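Local coordinates for protein alpha-L-arabinosidase (Xanthomonas axonopodis pv. citri, PDB 6D25) that probably hydrolyses terminal alpha-L-arabinofuranosyl side groups of arabinoxylans, including those on internally di-substituted units, as a trimeric GH51 arabinofuranosidase, at residues His440-Leu445 / Ile514-Leu519; Tyr214-Phe219 / Glu250-Glu255; Gly326-Pro331 / Asn376-Met381. One frame throughout, in Å; residues are numbered along the deposited sequence.

Contact 1: residues His440-Leu445 / Ile514-Leu519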
loop_
_atom_site.group_PDB
_atom_site.type_symbol
_atom_site.label_atom_id
_atom_site.label_comp_id
_atom_site.label_asym_id
_atom_site.label_seq_id
_atom_site.Cartn_x
_atom_site.Cartn_y
_atom_site.Cartn_z
ATOM N N HIS A 440 -11.549 -24.239 -44.449
ATOM C CA HIS A 440 -10.395 -24.979 -44.982
ATOM C C HIS A 440 -9.474 -25.429 -43.841
ATOM O O HIS A 440 -9.359 -24.762 -42.780
ATOM C CB HIS A 440 -9.615 -24.108 -45.987
ATOM C CG HIS A 440 -10.380 -23.822 -47.233
ATOM N ND1 HIS A 440 -10.348 -24.674 -48.336
ATOM C CD2 HIS A 440 -11.239 -22.828 -47.546
ATOM C CE1 HIS A 440 -11.160 -24.210 -49.277
ATOM N NE2 HIS A 440 -11.709 -23.062 -48.821
ATOM N N VAL A 441 -8.798 -26.536 -44.095
ATOM C CA VAL A 441 -7.761 -27.018 -43.200
ATOM C C VAL A 441 -6.421 -26.385 -43.610
ATOM O O VAL A 441 -6.098 -26.342 -44.802
ATOM C CB VAL A 441 -7.673 -28.551 -43.194
ATOM C CG1 VAL A 441 -6.434 -29.063 -42.484
ATOM C CG2 VAL A 441 -8.943 -29.145 -42.620
ATOM N N TYR A 442 -5.672 -25.906 -42.617
ATOM C CA TYR A 442 -4.353 -25.338 -42.812
ATOM C C TYR A 442 -3.325 -26.111 -41.983
ATOM O O TYR A 442 -3.621 -26.534 -40.853
ATOM C CB TYR A 442 -4.309 -23.870 -42.400
ATOM C CG TYR A 442 -5.104 -22.937 -43.281
ATOM C CD1 TYR A 442 -6.492 -22.864 -43.167
ATOM C CD2 TYR A 442 -4.494 -22.159 -44.233
ATOM C CE1 TYR A 442 -7.233 -22.003 -43.969
ATOM C CE2 TYR A 442 -5.212 -21.311 -45.052
ATOM C CZ TYR A 442 -6.586 -21.234 -44.927
ATOM O OH TYR A 442 -7.299 -20.396 -45.738
ATOM N N ILE A 443 -2.136 -26.313 -42.579
ATOM C CA ILE A 443 -1.037 -27.022 -41.926
ATOM C C ILE A 443 0.203 -26.142 -42.014
ATOM O O ILE A 443 0.581 -25.764 -43.134
ATOM C CB ILE A 443 -0.703 -28.372 -42.577
ATOM C CG1 ILE A 443 -1.925 -29.263 -42.771
ATOM C CG2 ILE A 443 0.447 -29.036 -41.797
ATOM C CD1 ILE A 443 -1.646 -30.440 -43.694
ATOM N N ALA A 444 0.779 -25.823 -40.842
ATOM C CA ALA A 444 2.025 -25.091 -40.751
ATOM C C ALA A 444 3.151 -26.092 -40.493
ATOM O O ALA A 444 2.999 -26.967 -39.630
ATOM C CB ALA A 444 1.936 -24.076 -39.657
ATOM N N LEU A 445 4.260 -25.949 -41.227
ATOM C CA LEU A 445 5.453 -26.747 -40.969
ATOM C C LEU A 445 6.681 -25.818 -40.990
ATOM O O LEU A 445 6.790 -24.942 -41.883
ATOM C CB LEU A 445 5.607 -27.814 -42.059
ATOM C CG LEU A 445 4.524 -28.895 -42.113
ATOM C CD1 LEU A 445 4.673 -29.701 -43.393
ATOM C CD2 LEU A 445 4.579 -29.824 -40.888
ATOM N N ILE A 514 9.584 -21.918 -43.325
ATOM C CA ILE A 514 8.264 -22.054 -42.817
ATOM C C ILE A 514 7.295 -22.155 -43.991
ATOM O O ILE A 514 7.333 -21.302 -44.861
ATOM C CB ILE A 514 7.886 -20.840 -41.947
ATOM C CG1 ILE A 514 8.874 -20.626 -40.801
ATOM C CG2 ILE A 514 6.455 -20.946 -41.413
ATOM C CD1 ILE A 514 8.854 -19.201 -40.282
ATOM N N VAL A 515 6.415 -23.140 -43.992
ATOM C CA VAL A 515 5.343 -23.171 -45.001
ATOM C C VAL A 515 3.988 -23.191 -44.276
ATOM O O VAL A 515 3.854 -23.721 -43.168
ATOM C CB VAL A 515 5.469 -24.353 -45.967
ATOM C CG1 VAL A 515 6.809 -24.339 -46.696
ATOM C CG2 VAL A 515 5.275 -25.696 -45.264
ATOM N N MET A 516 3.012 -22.563 -44.913
ATOM C CA MET A 516 1.626 -22.613 -44.510
ATOM C C MET A 516 0.832 -23.170 -45.696
ATOM O O MET A 516 0.840 -22.577 -46.766
ATOM C CB MET A 516 1.097 -21.248 -44.078
ATOM C CG MET A 516 -0.335 -21.270 -43.602
ATOM S SD MET A 516 -0.599 -22.252 -42.105
ATOM C CE MET A 516 0.154 -21.170 -40.900
ATOM N N LEU A 517 0.241 -24.338 -45.507
ATOM C CA LEU A 517 -0.470 -25.092 -46.541
ATOM C C LEU A 517 -1.976 -25.009 -46.315
ATOM O O LEU A 517 -2.421 -25.066 -45.175
ATOM C CB LEU A 517 -0.059 -26.558 -46.486
ATOM C CG LEU A 517 1.444 -26.809 -46.555
ATOM C CD1 LEU A 517 1.731 -28.299 -46.518
ATOM C CD2 LEU A 517 2.032 -26.190 -47.813
ATOM N N LYS A 518 -2.704 -24.818 -47.397
ATOM C CA LYS A 518 -4.148 -24.771 -47.377
ATOM C C LYS A 518 -4.681 -25.949 -48.189
ATOM O O LYS A 518 -4.329 -26.091 -49.394
ATOM C CB LYS A 518 -4.612 -23.449 -47.986
ATOM C CG LYS A 518 -6.116 -23.309 -48.187
ATOM C CD LYS A 518 -6.455 -21.988 -48.803
ATOM C CE LYS A 518 -7.941 -21.798 -48.956
ATOM N NZ LYS A 518 -8.311 -20.564 -49.681
ATOM N N LEU A 519 -5.437 -26.819 -47.544
ATOM C CA LEU A 519 -6.059 -27.954 -48.227
ATOM C C LEU A 519 -7.393 -27.517 -48.835
ATOM O O LEU A 519 -8.160 -26.785 -48.214
ATOM C CB LEU A 519 -6.251 -29.121 -47.251
ATOM C CG LEU A 519 -4.982 -29.593 -46.562
ATOM C CD1 LEU A 519 -5.191 -30.836 -45.723
ATOM C CD2 LEU A 519 -3.937 -29.902 -47.605
HETATM O O HOH W 1 -9.757 -28.104 -46.395
#
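Lys-518 lies beside Tyr-442 in a non-hydrogen-bonded antiparallel pair, both side chains running the same way. With CG anti to the backbone N (chi1 173°) and every later torsion extended, the lysine meets its neighbour atom by atom: CB rests 3.7 Å from Tyr-442 CE2, CG near CE2 and CZ, and CD 3.6 Å from Tyr-442 OH. CE is shared, touching that hydroxyl and sitting over the centre of the His-440 ring as a CH-pi contact, 3.6 Å from the centroid. NZ stops near the hydroxyl, whose hydrogen-bond partner is Asp-438. At its edge the imidazole sends ND1 to Leu-519 O (3.0 Å), in the ring plane and in the carbonyl plane. That carbonyl also accepts from a water bound to Val-441 N. Backbone bonds join Ile-443 to Leu-517, Leu-445 to Val-515 and, last, Leu-519 N to Val-441 O. Leu-519 CD1 touches Val-441 CG1 and Ile-443 CD1; Leu-445, Val-515, Leu-517 and Leu-519 pack on strand 504-509. The pair's face bearing Ile-443, Leu-445, Val-515 and Leu-517 is apolar; past the last backbone bond, ring and water take over, and nearby Lys-518 NZ would probably disfavour a protonated His-440.

Contact 2: residues Tyr214-Phe219 / Glu250-Glu255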
loop_
_atom_site.group_PDB
_atom_site.type_symbol
_atom_site.label_atom_id
_atom_site.label_comp_id
_atom_site.label_asym_id
_atom_site.label_seq_id
_atom_site.Cartn_x
_atom_site.Cartn_y
_atom_site.Cartn_z
ATOM N N TYR A 214 3.023 -11.266 -1.154
ATOM C CA TYR A 214 2.641 -9.857 -1.059
ATOM C C TYR A 214 1.883 -9.434 -2.314
ATOM O O TYR A 214 0.836 -8.783 -2.230
ATOM C CB TYR A 214 3.891 -8.987 -0.818
ATOM C CG TYR A 214 3.632 -7.510 -0.692
ATOM C CD1 TYR A 214 2.722 -7.014 0.236
ATOM C CD2 TYR A 214 4.314 -6.607 -1.464
ATOM C CE1 TYR A 214 2.464 -5.648 0.348
ATOM C CE2 TYR A 214 4.111 -5.240 -1.341
ATOM C CZ TYR A 214 3.178 -4.752 -0.428
ATOM O OH TYR A 214 2.995 -3.409 -0.281
ATOM N N ALA A 215 2.371 -9.827 -3.475
ATOM C CA ALA A 215 1.723 -9.504 -4.733
ATOM C C ALA A 215 0.286 -10.044 -4.773
ATOM O O ALA A 215 -0.560 -9.407 -5.378
ATOM C CB ALA A 215 2.515 -10.049 -5.899
ATOM N N ALA A 216 0.048 -11.222 -4.196
ATOM C CA ALA A 216 -1.298 -11.800 -4.231
ATOM C C ALA A 216 -2.251 -10.910 -3.409
ATOM O O ALA A 216 -3.390 -10.635 -3.848
ATOM C CB ALA A 216 -1.279 -13.218 -3.707
ATOM N N ASP A 217 -1.782 -10.422 -2.252
ATOM C CA ASP A 217 -2.578 -9.506 -1.407
ATOM C C ASP A 217 -2.841 -8.204 -2.146
ATOM O O ASP A 217 -3.979 -7.681 -2.175
ATOM C CB ASP A 217 -1.895 -9.258 -0.061
ATOM C CG ASP A 217 -1.947 -10.438 0.888
ATOM O OD1 ASP A 217 -2.948 -11.202 0.849
ATOM O OD2 ASP A 217 -1.004 -10.579 1.703
ATOM N N VAL A 218 -1.804 -7.664 -2.776
ATOM C CA VAL A 218 -1.937 -6.414 -3.503
ATOM C C VAL A 218 -2.906 -6.580 -4.698
ATOM O O VAL A 218 -3.776 -5.736 -4.929
ATOM C CB VAL A 218 -0.554 -5.915 -3.956
ATOM C CG1 VAL A 218 -0.661 -4.739 -4.897
ATOM C CG2 VAL A 218 0.296 -5.529 -2.761
ATOM N N PHE A 219 -2.754 -7.653 -5.454
ATOM C CA PHE A 219 -3.647 -7.938 -6.578
ATOM C C PHE A 219 -5.102 -8.027 -6.081
ATOM O O PHE A 219 -5.985 -7.392 -6.659
ATOM C CB PHE A 219 -3.249 -9.220 -7.334
ATOM C CG PHE A 219 -4.324 -9.641 -8.301
ATOM C CD1 PHE A 219 -4.575 -8.926 -9.456
ATOM C CD2 PHE A 219 -5.175 -10.679 -7.975
ATOM C CE1 PHE A 219 -5.635 -9.264 -10.285
ATOM C CE2 PHE A 219 -6.228 -11.036 -8.812
ATOM C CZ PHE A 219 -6.468 -10.296 -9.946
ATOM N N GLU A 250 1.792 -21.023 -8.222
ATOM C CA GLU A 250 1.169 -21.755 -7.144
ATOM C C GLU A 250 0.471 -20.772 -6.176
ATOM O O GLU A 250 -0.697 -20.976 -5.803
ATOM C CB GLU A 250 2.223 -22.598 -6.427
ATOM C CG GLU A 250 1.737 -23.233 -5.159
ATOM C CD GLU A 250 0.915 -24.483 -5.359
ATOM O OE1 GLU A 250 1.093 -25.163 -6.382
ATOM O OE2 GLU A 250 0.105 -24.783 -4.444
ATOM N N VAL A 251 1.190 -19.742 -5.720
ATOM C CA VAL A 251 0.617 -18.859 -4.715
ATOM C C VAL A 251 -0.454 -17.979 -5.347
ATOM O O VAL A 251 -1.498 -17.781 -4.728
ATOM C CB VAL A 251 1.707 -18.032 -4.004
ATOM C CG1 VAL A 251 1.100 -16.992 -3.082
ATOM C CG2 VAL A 251 2.635 -18.963 -3.241
ATOM N N MET A 252 -0.215 -17.410 -6.517
ATOM C CA MET A 252 -1.220 -16.524 -7.090
ATOM C C MET A 252 -2.524 -17.315 -7.301
ATOM O O MET A 252 -3.616 -16.780 -7.045
ATOM C CB MET A 252 -0.822 -15.932 -8.443
ATOM C CG MET A 252 0.233 -14.910 -8.368
ATOM S SD MET A 252 -0.209 -13.366 -7.448
ATOM C CE MET A 252 -1.835 -13.051 -8.084
ATOM N N MET A 253 -2.425 -18.552 -7.790
ATOM C CA MET A 253 -3.642 -19.327 -8.046
ATOM C C MET A 253 -4.288 -19.749 -6.717
ATOM O O MET A 253 -5.510 -19.621 -6.558
ATOM C CB MET A 253 -3.330 -20.559 -8.929
ATOM C CG MET A 253 -2.961 -20.211 -10.334
ATOM S SD MET A 253 -4.200 -19.277 -11.246
ATOM C CE MET A 253 -5.405 -20.577 -11.502
ATOM N N ARG A 254 -3.485 -20.249 -5.778
ATOM C CA ARG A 254 -4.003 -20.679 -4.482
ATOM C C ARG A 254 -4.745 -19.503 -3.813
ATOM O O ARG A 254 -5.803 -19.677 -3.236
ATOM C CB ARG A 254 -2.892 -21.134 -3.533
ATOM C CG ARG A 254 -3.334 -21.612 -2.160
ATOM C CD ARG A 254 -2.077 -21.959 -1.328
ATOM N NE ARG A 254 -1.393 -20.749 -0.841
ATOM C CZ ARG A 254 -0.078 -20.601 -0.685
ATOM N NH1 ARG A 254 0.763 -21.591 -0.945
ATOM N NH2 ARG A 254 0.396 -19.457 -0.210
ATOM N N GLU A 255 -4.160 -18.316 -3.860
ATOM C CA GLU A 255 -4.636 -17.201 -3.073
ATOM C C GLU A 255 -5.675 -16.370 -3.829
ATOM O O GLU A 255 -6.473 -15.699 -3.173
ATOM C CB GLU A 255 -3.510 -16.256 -2.620
ATOM C CG GLU A 255 -2.549 -16.888 -1.667
ATOM C CD GLU A 255 -3.202 -17.415 -0.379
ATOM O OE1 GLU A 255 -4.099 -16.785 0.133
ATOM O OE2 GLU A 255 -2.764 -18.438 0.120
#
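Ala-215 and Ala-216 bring helix 212-224 up to helix 246-256, where the bent side chain of Met-252 fills the space between them. Ala-215 touches marginally, its carbonyl carbon passing the sulfur of Met-252, while its methyl group packs on Trp-248. Ala-216 is the centre of the contact. Its CB points at the neighbouring helix and fits between two residues spaced three apart, lying 3.9 Å from Met-252 SD and 3.9 Å from Glu-255 CB. Met-252 SD also reaches Ala-216 CA at 3.7 Å, a closeness that the small alanine allows. Asp-217 forms a salt bridge with Arg-211 of the third subunit. Val-218 packs on Val-156 and on Arg-221 of the second subunit. One turn after Ala-216, Phe-219 points back to the contact, and its CD2 meets Met-252 CE at 4.1 Å, the methyl standing obliquely to the ring. Bends at chi2 (-64°) and chi3 (-44°) bring the methionine sulfur to Ala-216 and its methyl to Phe-219. Beyond its CB, Glu-255 divides its carboxylate: OE2 receives Arg-254 NE at 2.9 Å in a salt bridge, while OE1 makes a long, weak ion pair with Arg-220 of the first helix. The short helical segments run in the same general sense, 9.3 Å apart and inclined by 39°. Such side-by-side helices, each followed by a parallel strand (235-238 and 262-269), are characteristic of the outer layer of a (beta/alpha)8 barrel, here with the first helix, and Glu-255 of the second, also reaching neighbouring subunits.

Contact 3: residues Gly326-Pro331 / Asn376-Met381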
loop_
_atom_site.group_PDB
_atom_site.type_symbol
_atom_site.label_atom_id
_atom_site.label_comp_id
_atom_site.label_asym_id
_atom_site.label_seq_id
_atom_site.Cartn_x
_atom_site.Cartn_y
_atom_site.Cartn_z
ATOM N N GLY A 326 9.086 -13.549 -27.136
ATOM C CA GLY A 326 9.901 -13.148 -28.282
ATOM C C GLY A 326 11.372 -13.052 -27.960
ATOM O O GLY A 326 11.799 -13.320 -26.851
ATOM N N THR A 327 12.157 -12.685 -28.974
ATOM C CA THR A 327 13.589 -12.650 -28.857
ATOM C C THR A 327 14.049 -11.325 -28.250
ATOM O O THR A 327 13.485 -10.286 -28.488
ATOM C CB THR A 327 14.257 -12.881 -30.218
ATOM O OG1 THR A 327 13.755 -11.940 -31.177
ATOM C CG2 THR A 327 14.019 -14.285 -30.703
ATOM N N TRP A 328 15.148 -11.416 -27.515
ATOM C CA TRP A 328 15.835 -10.249 -26.969
ATOM C C TRP A 328 17.334 -10.400 -27.244
ATOM O O TRP A 328 17.968 -11.303 -26.711
ATOM C CB TRP A 328 15.535 -10.120 -25.473
ATOM C CG TRP A 328 15.825 -8.777 -24.875
ATOM C CD1 TRP A 328 16.802 -7.888 -25.232
ATOM C CD2 TRP A 328 15.144 -8.192 -23.749
ATOM N NE1 TRP A 328 16.756 -6.785 -24.431
ATOM C CE2 TRP A 328 15.754 -6.940 -23.501
ATOM C CE3 TRP A 328 14.094 -8.602 -22.933
ATOM C CZ2 TRP A 328 15.347 -6.100 -22.467
ATOM C CZ3 TRP A 328 13.662 -7.756 -21.927
ATOM C CH2 TRP A 328 14.282 -6.519 -21.705
ATOM N N TYR A 329 17.850 -9.497 -28.086
ATOM C CA TYR A 329 19.237 -9.489 -28.539
ATOM C C TYR A 329 20.004 -8.286 -27.957
ATOM O O TYR A 329 19.428 -7.442 -27.322
ATOM C CB TYR A 329 19.269 -9.410 -30.075
ATOM C CG TYR A 329 18.570 -10.546 -30.789
ATOM C CD1 TYR A 329 18.966 -11.867 -30.584
ATOM C CD2 TYR A 329 17.563 -10.309 -31.707
ATOM C CE1 TYR A 329 18.342 -12.918 -31.246
ATOM C CE2 TYR A 329 16.951 -11.345 -32.400
ATOM C CZ TYR A 329 17.333 -12.659 -32.161
ATOM O OH TYR A 329 16.748 -13.701 -32.843
ATOM N N ALA A 330 21.299 -8.210 -28.242
ATOM C CA ALA A 330 22.055 -6.979 -28.040
ATOM C C ALA A 330 21.385 -5.860 -28.845
ATOM O O ALA A 330 20.871 -6.091 -29.949
ATOM C CB ALA A 330 23.506 -7.131 -28.467
ATOM N N PRO A 331 21.453 -4.647 -28.337
ATOM C CA PRO A 331 21.009 -3.494 -29.137
ATOM C C PRO A 331 21.901 -3.314 -30.377
ATOM O O PRO A 331 23.089 -3.641 -30.331
ATOM C CB PRO A 331 21.155 -2.310 -28.178
ATOM C CG PRO A 331 22.305 -2.724 -27.271
ATOM C CD PRO A 331 22.167 -4.223 -27.107
ATOM N N ASN A 376 9.432 -1.074 -33.776
ATOM C CA ASN A 376 10.754 -0.480 -33.441
ATOM C C ASN A 376 11.389 -1.053 -32.163
ATOM O O ASN A 376 12.463 -0.558 -31.784
ATOM C CB ASN A 376 10.659 1.042 -33.326
ATOM C CG ASN A 376 10.509 1.696 -34.679
ATOM O OD1 ASN A 376 11.030 1.141 -35.664
ATOM N ND2 ASN A 376 9.846 2.846 -34.724
ATOM N N VAL A 377 10.768 -2.014 -31.489
ATOM C CA VAL A 377 11.218 -2.438 -30.145
ATOM C C VAL A 377 11.184 -3.970 -30.107
ATOM O O VAL A 377 10.165 -4.594 -30.469
ATOM C CB VAL A 377 10.287 -1.866 -29.062
ATOM C CG1 VAL A 377 10.566 -2.455 -27.698
ATOM C CG2 VAL A 377 10.372 -0.344 -29.018
ATOM N N LEU A 378 12.290 -4.543 -29.654
ATOM C CA LEU A 378 12.442 -5.986 -29.516
ATOM C C LEU A 378 12.014 -6.692 -30.813
ATOM O O LEU A 378 12.483 -6.266 -31.834
ATOM C CB LEU A 378 11.709 -6.446 -28.248
ATOM C CG LEU A 378 12.403 -6.037 -26.945
ATOM C CD1 LEU A 378 11.544 -6.341 -25.735
ATOM C CD2 LEU A 378 13.759 -6.701 -26.790
ATOM N N GLN A 379 11.186 -7.744 -30.768
ATOM C CA GLN A 379 10.913 -8.583 -31.955
ATOM C C GLN A 379 9.749 -7.968 -32.736
ATOM O O GLN A 379 8.661 -8.557 -32.804
ATOM C CB GLN A 379 10.615 -10.035 -31.575
ATOM C CG GLN A 379 10.608 -10.951 -32.798
ATOM C CD GLN A 379 10.432 -12.427 -32.502
ATOM O OE1 GLN A 379 10.609 -12.866 -31.355
ATOM N NE2 GLN A 379 10.122 -13.202 -33.535
ATOM N N ALA A 380 9.996 -6.810 -33.357
ATOM C CA ALA A 380 8.940 -5.963 -33.863
ATOM C C ALA A 380 8.272 -6.494 -35.138
ATOM O O ALA A 380 8.862 -7.255 -35.919
ATOM C CB ALA A 380 9.516 -4.604 -34.122
ATOM N N MET A 381 7.020 -6.045 -35.362
ATOM C CA MET A 381 6.349 -6.268 -36.629
ATOM C C MET A 381 6.934 -5.357 -37.714
ATOM O O MET A 381 7.006 -5.718 -38.889
ATOM C CB MET A 381 4.850 -5.948 -36.548
ATOM C CG MET A 381 4.045 -6.758 -35.581
ATOM S SD MET A 381 4.268 -8.563 -35.734
ATOM C CE MET A 381 5.460 -8.838 -34.463
#
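Gln-379 reaches across to the backbone of Thr-327, and Leu-378 places a methyl group on the indole of Trp-328, so consecutive residues make a polar and an apolar half. The polar half is tight. Gln-379 CG is anti to the backbone N (chi1 -169°) and the chain beyond it is extended, carrying the amide to where OE1 accepts the N-H of Thr-327 at 2.8 Å. The donor is tilted 20° from the amide carbonyl plane. OE1 also comes to 3.2 Å from Gly-326 CA, just where a side chain would otherwise stand; the backbone angles here by themselves call for glycine, since a CB would jam against the preceding carbonyl O. Thr-327 OG1 is hydrogen-bonded to Asp-348 and Gln-379 NE2 to Thr-394 OG1, so both ends of the buried amide have partners. Gln-379 is itself the centre of an inverse gamma turn.

The apolar half is also close: Leu-378 CD2 sits over the five-membered ring 3.5 Å from its centroid and only 9° off the normal, a CH-pi contact. The loose side begins at partly exposed Trp-328, beyond which the loop leaves the second segment. Tyr-268 and Trp-274 pack edge-to-face with this tryptophan, and a glycerol, probably from the crystallisation liquor, lies near Leu-378 and may mark a pocket. These loops follow the C-terminal ends of barrel strands 319-325 and 366-371, the end that bears the active site in enzymes of this fold. Chemically, the amide bond sets the Thr-327 N-H against Gln-379, while the methyl-indole contact is dispersive and less directional.

Contacts 2 and 3 belong to the (beta/alpha)8 barrel, whereas contact 1 lies in the C-terminal beta domain; contacts 1 and 2 sit on opposite sides of the chain's centre, their own centres about 41 Å apart. All three are largely buried, but differently. Contact 1 joins neighbouring strands through regular backbone bonding, contact 2 joins two outer helices through apolar packing with no hydrogen bond between its segments, and contact 3 joins irregular loops through one side-chain-to-backbone bond and one CH-pi contact. Of the three, only contact 2 touches other subunits. Helix 346-361 relates the other two, packing on Ala-444 and Ile-514 of contact 1 and on Thr-327 and Gln-379 of contact 3.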